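Local coordinates for protein 3,4-dihydroxybenzoate decarboxylase (PDB 5NY5) that probably catalyses the reversible, prenylated-flavin-dependent decarboxylation of 3,4-dihydroxybenzoic acid, and can carboxylate catechols at the para position, at residues F148-A156 / V206-Y217; R260-L270 / P302-R312. All coordinates share one frame; numbering follows the deposited sequence.

Interaction 1 of 2, residues F148-A156 / V206-Y217; sequences FFCLGLVLA and VTINMGLDPAIY
An antiparallel strand pair in the Rift-related, flavin-binding domain joins L153 to N209 and L155 to T207 as hydrogen-bonded pairs, with V154 and I208 forming the non-hydrogen-bonded pair between them. The two strand segments run at 143° to each other, evidence of strong twist. L153 O is gripped twice by one residue: N209 N approaches one face of the carbonyl plane at 2.7 Å, and N209 ND2 approaches the opposite face, also at 2.7 Å. The ND2 bond is almost straight (174° at the hydrogen) and lies in the amide plane, which fixes how that amide is turned. ND2 also donates to T207 OG1 at 3.2 Å; that same OG1 is hydrogen-bonded to K256 O, and N209 OD1 is held by I258 N. T207 keeps OG1 between its backbone N and carbonyl carbon (chi1 70°), and this oxygen meets L155 CB at 3.4 Å.

Beyond the strand, L153 CD2 touches L212 CD1 at 3.6 Å and I216 CG2 at 3.7 Å, packing the helix start against the sheet. L212 CD1 also lies over the rim of one face of Y217, whose OH donates to L151 O, although the modelled separation is doubtfully short. M210, a selenomethionine, brings SE to 3.6 Å from F149 CD1 in an oblique Met-aromatic contact. V154 packs against H170, a prenylated-FMN-binding residue, a placement consistent with the split-barrel flavin fold of UbiD enzymes.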
loop_
_atom_site.group_PDB
_atom_site.type_symbol
_atom_site.label_atom_id
_atom_site.label_comp_id
_atom_site.label_asym_id
_atom_site.label_seq_id
_atom_site.Cartn_x
_atom_site.Cartn_y
_atom_site.Cartn_z
ATOM N N PHE A 148 43.953 0.634 -19.735
ATOM C CA PHE A 148 43.691 0.643 -18.303
ATOM C C PHE A 148 44.531 -0.406 -17.591
ATOM O O PHE A 148 44.697 -1.523 -18.087
ATOM C CB PHE A 148 42.207 0.367 -18.009
ATOM C CG PHE A 148 41.392 1.599 -17.739
ATOM C CD1 PHE A 148 41.403 2.190 -16.490
ATOM C CD2 PHE A 148 40.592 2.148 -18.727
ATOM C CE1 PHE A 148 40.648 3.318 -16.234
ATOM C CE2 PHE A 148 39.833 3.275 -18.479
ATOM C CZ PHE A 148 39.862 3.862 -17.231
ATOM N N PHE A 149 45.057 -0.034 -16.429
ATOM C CA PHE A 149 45.510 -0.986 -15.424
ATOM C C PHE A 149 44.433 -1.059 -14.352
ATOM O O PHE A 149 44.015 -0.024 -13.823
ATOM C CB PHE A 149 46.844 -0.567 -14.801
ATOM C CG PHE A 149 47.962 -0.410 -15.790
ATOM C CD1 PHE A 149 48.631 -1.517 -16.281
ATOM C CD2 PHE A 149 48.360 0.847 -16.212
ATOM C CE1 PHE A 149 49.663 -1.373 -17.186
ATOM C CE2 PHE A 149 49.391 0.995 -17.117
ATOM C CZ PHE A 149 50.043 -0.115 -17.603
ATOM N N CYS A 150 43.976 -2.268 -14.038
ATOM C CA CYS A 150 42.827 -2.429 -13.162
ATOM C C CYS A 150 43.150 -3.053 -11.814
ATOM O O CYS A 150 42.268 -3.101 -10.951
ATOM C CB CYS A 150 41.749 -3.270 -13.860
ATOM S SG CYS A 150 41.113 -2.516 -15.366
ATOM N N LEU A 151 44.372 -3.526 -11.603
ATOM C CA LEU A 151 44.760 -4.154 -10.345
ATOM C C LEU A 151 46.064 -3.554 -9.834
ATOM O O LEU A 151 47.025 -4.255 -9.511
ATOM C CB LEU A 151 44.868 -5.668 -10.508
ATOM C CG LEU A 151 43.540 -6.384 -10.760
ATOM C CD1 LEU A 151 43.758 -7.865 -11.022
ATOM C CD2 LEU A 151 42.599 -6.178 -9.585
ATOM N N GLY A 152 46.106 -2.228 -9.758
ATOM C CA GLY A 152 47.256 -1.545 -9.209
ATOM C C GLY A 152 47.153 -1.355 -7.711
ATOM O O GLY A 152 46.338 -0.560 -7.234
ATOM N N LEU A 153 47.961 -2.094 -6.956
ATOM C CA LEU A 153 48.021 -1.934 -5.507
ATOM C C LEU A 153 48.895 -0.726 -5.198
ATOM O O LEU A 153 50.112 -0.764 -5.407
ATOM C CB LEU A 153 48.568 -3.196 -4.849
ATOM C CG LEU A 153 48.614 -3.170 -3.321
ATOM C CD1 LEU A 153 47.230 -3.384 -2.740
ATOM C CD2 LEU A 153 49.583 -4.203 -2.791
ATOM N N VAL A 154 48.284 0.344 -4.702
ATOM C CA VAL A 154 48.963 1.621 -4.511
ATOM C C VAL A 154 49.383 1.755 -3.055
ATOM O O VAL A 154 48.561 1.591 -2.145
ATOM C CB VAL A 154 48.064 2.795 -4.933
ATOM C CG1 VAL A 154 48.773 4.112 -4.682
ATOM C CG2 VAL A 154 47.683 2.666 -6.395
ATOM N N LEU A 155 50.661 2.053 -2.836
ATOM C CA LEU A 155 51.191 2.371 -1.519
ATOM C C LEU A 155 51.438 3.870 -1.428
ATOM O O LEU A 155 51.912 4.487 -2.386
ATOM C CB LEU A 155 52.495 1.614 -1.242
ATOM C CG LEU A 155 52.526 0.103 -1.477
ATOM C CD1 LEU A 155 53.856 -0.485 -1.040
ATOM C CD2 LEU A 155 51.396 -0.579 -0.753
ATOM N N ALA A 156 51.117 4.453 -0.275
ATOM C CA ALA A 156 51.312 5.882 -0.073
ATOM C C ALA A 156 51.444 6.160 1.416
ATOM O O ALA A 156 51.005 5.370 2.256
ATOM C CB ALA A 156 50.165 6.696 -0.677
ATOM N N VAL A 206 54.003 7.867 -4.825
ATOM C CA VAL A 206 53.233 6.633 -4.748
ATOM C C VAL A 206 53.949 5.547 -5.539
ATOM O O VAL A 206 54.738 5.821 -6.445
ATOM C CB VAL A 206 51.791 6.804 -5.279
ATOM C CG1 VAL A 206 50.994 7.748 -4.388
ATOM C CG2 VAL A 206 51.815 7.306 -6.714
ATOM N N THR A 207 53.667 4.300 -5.177
ATOM C CA THR A 207 54.092 3.140 -5.946
ATOM C C THR A 207 52.866 2.326 -6.331
ATOM O O THR A 207 51.944 2.156 -5.529
ATOM C CB THR A 207 55.070 2.257 -5.169
ATOM O OG1 THR A 207 54.382 1.604 -4.096
ATOM C CG2 THR A 207 56.210 3.092 -4.607
ATOM N N ILE A 208 52.863 1.831 -7.561
ATOM C CA ILE A 208 51.751 1.065 -8.107
ATOM C C ILE A 208 52.242 -0.359 -8.310
ATOM O O ILE A 208 53.029 -0.632 -9.224
ATOM C CB ILE A 208 51.237 1.678 -9.414
ATOM C CG1 ILE A 208 50.917 3.155 -9.192
ATOM C CG2 ILE A 208 50.015 0.927 -9.902
ATOM C CD1 ILE A 208 51.038 3.999 -10.430
ATOM N N ASN A 209 51.780 -1.268 -7.459
ATOM C CA ASN A 209 52.282 -2.633 -7.412
ATOM C C ASN A 209 51.309 -3.552 -8.136
ATOM O O ASN A 209 50.130 -3.622 -7.775
ATOM C CB ASN A 209 52.472 -3.080 -5.964
ATOM C CG ASN A 209 53.303 -2.099 -5.159
ATOM O OD1 ASN A 209 54.490 -2.319 -4.928
ATOM N ND2 ASN A 209 52.682 -1.007 -4.730
HETATM N N MSE A 210 51.801 -4.255 -9.152
HETATM C CA MSE A 210 50.957 -5.128 -9.960
HETATM C C MSE A 210 51.599 -6.498 -10.165
HETATM O O MSE A 210 52.811 -6.604 -10.342
HETATM C CB MSE A 210 50.664 -4.476 -11.311
HETATM C CG MSE A 210 50.009 -3.111 -11.210
HETATM SE SE MSE A 210 49.733 -2.258 -12.935
HETATM C CE MSE A 210 51.587 -2.169 -13.526
ATOM N N GLY A 211 50.776 -7.543 -10.150
ATOM C CA GLY A 211 51.268 -8.903 -10.264
ATOM C C GLY A 211 51.706 -9.444 -8.920
ATOM O O GLY A 211 52.904 -9.525 -8.637
ATOM N N LEU A 212 50.741 -9.822 -8.085
ATOM C CA LEU A 212 50.993 -10.096 -6.680
ATOM C C LEU A 212 50.461 -11.467 -6.298
ATOM O O LEU A 212 49.714 -12.106 -7.042
ATOM C CB LEU A 212 50.339 -9.036 -5.786
ATOM C CG LEU A 212 50.454 -7.593 -6.267
ATOM C CD1 LEU A 212 49.545 -6.695 -5.450
ATOM C CD2 LEU A 212 51.894 -7.129 -6.182
ATOM N N ASP A 213 50.876 -11.910 -5.118
ATOM C CA ASP A 213 50.212 -13.011 -4.445
ATOM C C ASP A 213 48.722 -12.694 -4.324
ATOM O O ASP A 213 48.364 -11.606 -3.854
ATOM C CB ASP A 213 50.835 -13.211 -3.059
ATOM C CG ASP A 213 50.369 -14.482 -2.365
ATOM O OD1 ASP A 213 49.394 -15.112 -2.819
ATOM O OD2 ASP A 213 50.983 -14.851 -1.343
ATOM N N PRO A 214 47.834 -13.586 -4.765
ATOM C CA PRO A 214 46.397 -13.344 -4.564
ATOM C C PRO A 214 46.033 -13.042 -3.125
ATOM O O PRO A 214 45.061 -12.316 -2.880
ATOM C CB PRO A 214 45.761 -14.652 -5.048
ATOM C CG PRO A 214 46.705 -15.150 -6.077
ATOM C CD PRO A 214 48.082 -14.766 -5.610
ATOM N N ALA A 215 46.795 -13.565 -2.161
ATOM C CA ALA A 215 46.549 -13.236 -0.763
ATOM C C ALA A 215 46.674 -11.737 -0.518
ATOM O O ALA A 215 45.940 -11.172 0.299
ATOM C CB ALA A 215 47.511 -14.009 0.137
ATOM N N ILE A 216 47.591 -11.076 -1.223
ATOM C CA ILE A 216 47.748 -9.635 -1.054
ATOM C C ILE A 216 46.553 -8.898 -1.641
ATOM O O ILE A 216 45.945 -8.046 -0.984
ATOM C CB ILE A 216 49.069 -9.160 -1.682
ATOM C CG1 ILE A 216 50.262 -9.808 -0.976
ATOM C CG2 ILE A 216 49.165 -7.648 -1.624
ATOM C CD1 ILE A 216 51.609 -9.314 -1.460
ATOM N N TYR A 217 46.200 -9.213 -2.888
ATOM C CA TYR A 217 45.063 -8.560 -3.531
ATOM C C TYR A 217 43.784 -8.748 -2.724
ATOM O O TYR A 217 42.991 -7.812 -2.577
ATOM C CB TYR A 217 44.881 -9.104 -4.947
ATOM C CG TYR A 217 45.678 -8.388 -6.013
ATOM C CD1 TYR A 217 45.643 -7.006 -6.123
ATOM C CD2 TYR A 217 46.458 -9.097 -6.914
ATOM C CE1 TYR A 217 46.364 -6.350 -7.102
ATOM C CE2 TYR A 217 47.184 -8.450 -7.894
ATOM C CZ TYR A 217 47.134 -7.078 -7.984
ATOM O OH TYR A 217 47.857 -6.435 -8.958
#

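Interaction 2 of 2, residues R260-L270 / P302-R312; sequences RAEIIIEGELL and PVIKVKAVTMR
E266 O accepts from both K307 N, at 2.6 Å, and A308 N, at 3.1 Å, and this double grip marks a classic beta bulge in the antiparallel pair 263-269/303-311. Regular pairing continues on both sides of it, I264 with T310 and E268 with K305, but the register shifts by one residue between E266 and G267. The strand segments make an angle of 139°. G267 brings its CA to 3.7 Å from V306 CA, a close approach that its lack of a side chain permits, since I304 CG2 and K305 O crowd the same carbon.

Packing is tight on the face carrying I263, I265, V306, L269 and I304. I265 CG2 meets V306 CG2 at 3.7 Å, with the two side chains crossing at a slant, and L269 CD2 presses on I304 CG1 at 3.6 Å. On the other face I264 and T310 lie side by side and point the same way.

The looser, partly exposed side is formed by E268, L270, K305 and K307. L270 CD2 rests on K305 CB at 3.6 Å, and the lysine bends away at chi2 toward E179. E268 and K307 bring opposite charges near each other without contact. The R312 end is instead buried and polar: R312 NE donates to A261 O at 3.2 Å from 50° above the carbonyl plane. Its salt bridge to E262 OE2 is long, 3.7 Å from NE, and rests on charge alone because the oxygen lies well out of the guanidinium plane. OE2 also forms a salt bridge with R9, and OE1 accepts from I316 N.

Strand 263-269 thus runs between strands 204-210 and 303-311, and the latter also pairs with 120-123 and with 179-182; from 179-182, L180 packs on I265 and M182 on I304.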
loop_
_atom_site.group_PDB
_atom_site.type_symbol
_atom_site.label_atom_id
_atom_site.label_comp_id
_atom_site.label_asym_id
_atom_site.label_seq_id
_atom_site.Cartn_x
_atom_site.Cartn_y
_atom_site.Cartn_z
ATOM N N ARG A 260 58.136 -8.673 -3.981
ATOM C CA ARG A 260 57.859 -9.848 -4.796
ATOM C C ARG A 260 56.938 -9.553 -5.972
ATOM O O ARG A 260 56.495 -10.488 -6.645
ATOM C CB ARG A 260 57.251 -10.955 -3.932
ATOM C CG ARG A 260 58.114 -11.366 -2.754
ATOM C CD ARG A 260 59.347 -12.112 -3.207
ATOM N NE ARG A 260 59.032 -13.475 -3.617
ATOM C CZ ARG A 260 59.905 -14.303 -4.175
ATOM N NH1 ARG A 260 61.149 -13.905 -4.394
ATOM N NH2 ARG A 260 59.535 -15.529 -4.517
ATOM N N ALA A 261 56.645 -8.285 -6.236
ATOM C CA ALA A 261 55.697 -7.940 -7.281
ATOM C C ALA A 261 56.283 -8.208 -8.664
ATOM O O ALA A 261 57.490 -8.388 -8.837
ATOM C CB ALA A 261 55.286 -6.475 -7.166
ATOM N N GLU A 262 55.398 -8.233 -9.661
ATOM C CA GLU A 262 55.829 -8.418 -11.042
ATOM C C GLU A 262 56.252 -7.098 -11.672
ATOM O O GLU A 262 57.332 -7.004 -12.263
ATOM C CB GLU A 262 54.713 -9.070 -11.860
ATOM C CG GLU A 262 54.516 -10.550 -11.582
ATOM C CD GLU A 262 55.560 -11.416 -12.259
ATOM O OE1 GLU A 262 56.021 -11.044 -13.358
ATOM O OE2 GLU A 262 55.923 -12.466 -11.691
ATOM N N ILE A 263 55.412 -6.069 -11.563
ATOM C CA ILE A 263 55.677 -4.764 -12.154
ATOM C C ILE A 263 55.405 -3.688 -11.113
ATOM O O ILE A 263 54.451 -3.792 -10.333
ATOM C CB ILE A 263 54.821 -4.521 -13.415
ATOM C CG1 ILE A 263 54.995 -5.667 -14.412
ATOM C CG2 ILE A 263 55.188 -3.200 -14.072
ATOM C CD1 ILE A 263 54.261 -5.457 -15.709
ATOM N N ILE A 264 56.245 -2.656 -11.100
ATOM C CA ILE A 264 56.088 -1.508 -10.218
ATOM C C ILE A 264 56.091 -0.248 -11.068
ATOM O O ILE A 264 56.922 -0.100 -11.970
ATOM C CB ILE A 264 57.208 -1.434 -9.159
ATOM C CG1 ILE A 264 57.313 -2.749 -8.391
ATOM C CG2 ILE A 264 56.959 -0.276 -8.203
ATOM C CD1 ILE A 264 56.096 -3.058 -7.575
ATOM N N ILE A 265 55.163 0.658 -10.783
ATOM C CA ILE A 265 55.151 1.987 -11.380
ATOM C C ILE A 265 55.375 2.990 -10.260
ATOM O O ILE A 265 54.550 3.106 -9.345
ATOM C CB ILE A 265 53.838 2.271 -12.123
ATOM C CG1 ILE A 265 53.599 1.223 -13.207
ATOM C CG2 ILE A 265 53.869 3.658 -12.737
ATOM C CD1 ILE A 265 52.330 1.451 -13.999
ATOM N N GLU A 266 56.498 3.698 -10.316
ATOM C CA GLU A 266 56.826 4.731 -9.341
ATOM C C GLU A 266 56.495 6.089 -9.943
ATOM O O GLU A 266 57.052 6.464 -10.980
ATOM C CB GLU A 266 58.298 4.664 -8.941
ATOM C CG GLU A 266 58.694 3.390 -8.217
ATOM C CD GLU A 266 60.150 3.388 -7.800
ATOM O OE1 GLU A 266 60.819 4.430 -7.965
ATOM O OE2 GLU A 266 60.627 2.346 -7.308
ATOM N N GLY A 267 55.593 6.821 -9.294
ATOM C CA GLY A 267 55.176 8.108 -9.803
ATOM C C GLY A 267 54.777 9.041 -8.682
ATOM O O GLY A 267 54.868 8.707 -7.500
ATOM N N GLU A 268 54.330 10.229 -9.076
ATOM C CA GLU A 268 53.885 11.250 -8.143
ATOM C C GLU A 268 52.582 11.858 -8.637
ATOM O O GLU A 268 52.361 11.999 -9.842
ATOM C CB GLU A 268 54.940 12.352 -7.970
ATOM C CG GLU A 268 56.217 11.888 -7.297
ATOM C CD GLU A 268 57.319 12.924 -7.366
ATOM O OE1 GLU A 268 58.430 12.645 -6.869
ATOM O OE2 GLU A 268 57.075 14.017 -7.920
ATOM N N LEU A 269 51.719 12.212 -7.689
ATOM C CA LEU A 269 50.471 12.902 -7.998
ATOM C C LEU A 269 50.755 14.396 -8.099
ATOM O O LEU A 269 51.068 15.045 -7.095
ATOM C CB LEU A 269 49.422 12.601 -6.933
ATOM C CG LEU A 269 48.820 11.195 -6.974
ATOM C CD1 LEU A 269 48.406 10.740 -5.586
ATOM C CD2 LEU A 269 47.630 11.161 -7.917
ATOM N N LEU A 270 50.647 14.942 -9.303
ATOM C CA LEU A 270 51.019 16.332 -9.533
ATOM C C LEU A 270 49.929 17.265 -9.017
ATOM O O LEU A 270 48.758 17.096 -9.373
ATOM C CB LEU A 270 51.263 16.582 -11.014
ATOM C CG LEU A 270 52.251 15.641 -11.700
ATOM C CD1 LEU A 270 52.471 16.065 -13.141
ATOM C CD2 LEU A 270 53.565 15.602 -10.938
ATOM N N PRO A 302 43.137 13.474 -10.943
ATOM C CA PRO A 302 44.544 13.775 -10.659
ATOM C C PRO A 302 45.470 12.929 -11.519
ATOM O O PRO A 302 45.190 11.763 -11.806
ATOM C CB PRO A 302 44.689 13.439 -9.171
ATOM C CG PRO A 302 43.589 12.481 -8.892
ATOM C CD PRO A 302 42.454 12.872 -9.786
ATOM N N VAL A 303 46.582 13.532 -11.928
ATOM C CA VAL A 303 47.524 12.918 -12.856
ATOM C C VAL A 303 48.689 12.335 -12.070
ATOM O O VAL A 303 49.230 12.988 -11.170
ATOM C CB VAL A 303 48.019 13.939 -13.896
ATOM C CG1 VAL A 303 49.204 13.388 -14.671
ATOM C CG2 VAL A 303 46.892 14.315 -14.841
ATOM N N ILE A 304 49.069 11.105 -12.401
ATOM C CA ILE A 304 50.278 10.485 -11.875
ATOM C C ILE A 304 51.377 10.638 -12.915
ATOM O O ILE A 304 51.244 10.158 -14.047
ATOM C CB ILE A 304 50.055 9.007 -11.522
ATOM C CG1 ILE A 304 49.335 8.885 -10.181
ATOM C CG2 ILE A 304 51.380 8.265 -11.475
ATOM C CD1 ILE A 304 49.360 7.491 -9.606
ATOM N N LYS A 305 52.456 11.319 -12.538
ATOM C CA LYS A 305 53.634 11.472 -13.384
ATOM C C LYS A 305 54.635 10.400 -12.974
ATOM O O LYS A 305 55.208 10.464 -11.883
ATOM C CB LYS A 305 54.231 12.868 -13.237
ATOM C CG LYS A 305 55.283 13.226 -14.270
ATOM C CD LYS A 305 54.654 13.814 -15.520
ATOM C CE LYS A 305 55.698 14.491 -16.392
ATOM N NZ LYS A 305 55.101 15.138 -17.592
ATOM N N VAL A 306 54.835 9.407 -13.842
ATOM C CA VAL A 306 55.711 8.296 -13.499
ATOM C C VAL A 306 57.162 8.750 -13.554
ATOM O O VAL A 306 57.575 9.476 -14.468
ATOM C CB VAL A 306 55.457 7.099 -14.432
ATOM C CG1 VAL A 306 55.589 7.512 -15.880
ATOM C CG2 VAL A 306 56.416 5.960 -14.116
ATOM N N LYS A 307 57.940 8.345 -12.552
ATOM C CA LYS A 307 59.373 8.600 -12.530
ATOM C C LYS A 307 60.192 7.389 -12.938
ATOM O O LYS A 307 61.244 7.547 -13.562
ATOM C CB LYS A 307 59.809 9.057 -11.135
ATOM C CG LYS A 307 59.157 10.350 -10.682
ATOM C CD LYS A 307 59.423 11.467 -11.674
ATOM C CE LYS A 307 58.723 12.750 -11.264
ATOM N NZ LYS A 307 58.944 13.840 -12.252
ATOM N N ALA A 308 59.730 6.187 -12.606
ATOM C CA ALA A 308 60.429 4.972 -12.986
ATOM C C ALA A 308 59.435 3.825 -13.064
ATOM O O ALA A 308 58.465 3.773 -12.305
ATOM C CB ALA A 308 61.548 4.631 -11.997
ATOM N N VAL A 309 59.684 2.912 -13.998
ATOM C CA VAL A 309 58.960 1.651 -14.081
ATOM C C VAL A 309 59.926 0.540 -13.699
ATOM O O VAL A 309 61.100 0.564 -14.084
ATOM C CB VAL A 309 58.364 1.413 -15.480
ATOM C CG1 VAL A 309 57.494 0.168 -15.484
ATOM C CG2 VAL A 309 57.558 2.618 -15.916
ATOM N N THR A 310 59.431 -0.429 -12.936
ATOM C CA THR A 310 60.277 -1.424 -12.295
ATOM C C THR A 310 59.600 -2.781 -12.387
ATOM O O THR A 310 58.448 -2.929 -11.970
ATOM C CB THR A 310 60.539 -1.028 -10.835
ATOM O OG1 THR A 310 61.660 -0.136 -10.774
ATOM C CG2 THR A 310 60.802 -2.229 -9.970
HETATM N N MSE A 311 60.307 -3.763 -12.941
HETATM C CA MSE A 311 59.726 -5.086 -13.160
HETATM C C MSE A 311 60.776 -6.194 -13.129
HETATM O O MSE A 311 61.965 -5.937 -13.299
HETATM C CB MSE A 311 58.972 -5.115 -14.488
HETATM C CG MSE A 311 59.800 -4.708 -15.694
HETATM SE SE MSE A 311 58.708 -4.509 -17.299
HETATM C CE MSE A 311 59.307 -6.079 -18.284
ATOM N N ARG A 312 60.332 -7.426 -12.890
ATOM C CA ARG A 312 61.242 -8.555 -12.925
ATOM C C ARG A 312 61.433 -9.041 -14.360
ATOM O O ARG A 312 60.790 -8.564 -15.300
ATOM C CB ARG A 312 60.746 -9.696 -12.036
ATOM C CG ARG A 312 59.268 -9.696 -11.718
ATOM C CD ARG A 312 58.846 -11.062 -11.188
ATOM N NE ARG A 312 58.778 -11.133 -9.730
ATOM C CZ ARG A 312 58.791 -12.270 -9.038
ATOM N NH1 ARG A 312 58.713 -12.247 -7.714
ATOM N NH2 ARG A 312 58.896 -13.432 -9.667
#

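Both interactions belong to one antiparallel sheet and share a border, because strand 204-210 of interaction 1 neighbours strand 263-269 of interaction 2. The evidence is I208 N to I265 O at 2.8 Å and M210 O to I263 N at 2.9 Å, both probable hydrogen bonds. E262 and I263 together face M210, a second classic bulge along this seam. Interaction 1 is wholly buried, about 11 Å from the chain centre to its own centre, and adds a side-chain amide and a helix to its strand pairing. Interaction 2, about 21 Å out, pairs longer strands and includes partly exposed residues, with charged side chains spread along it.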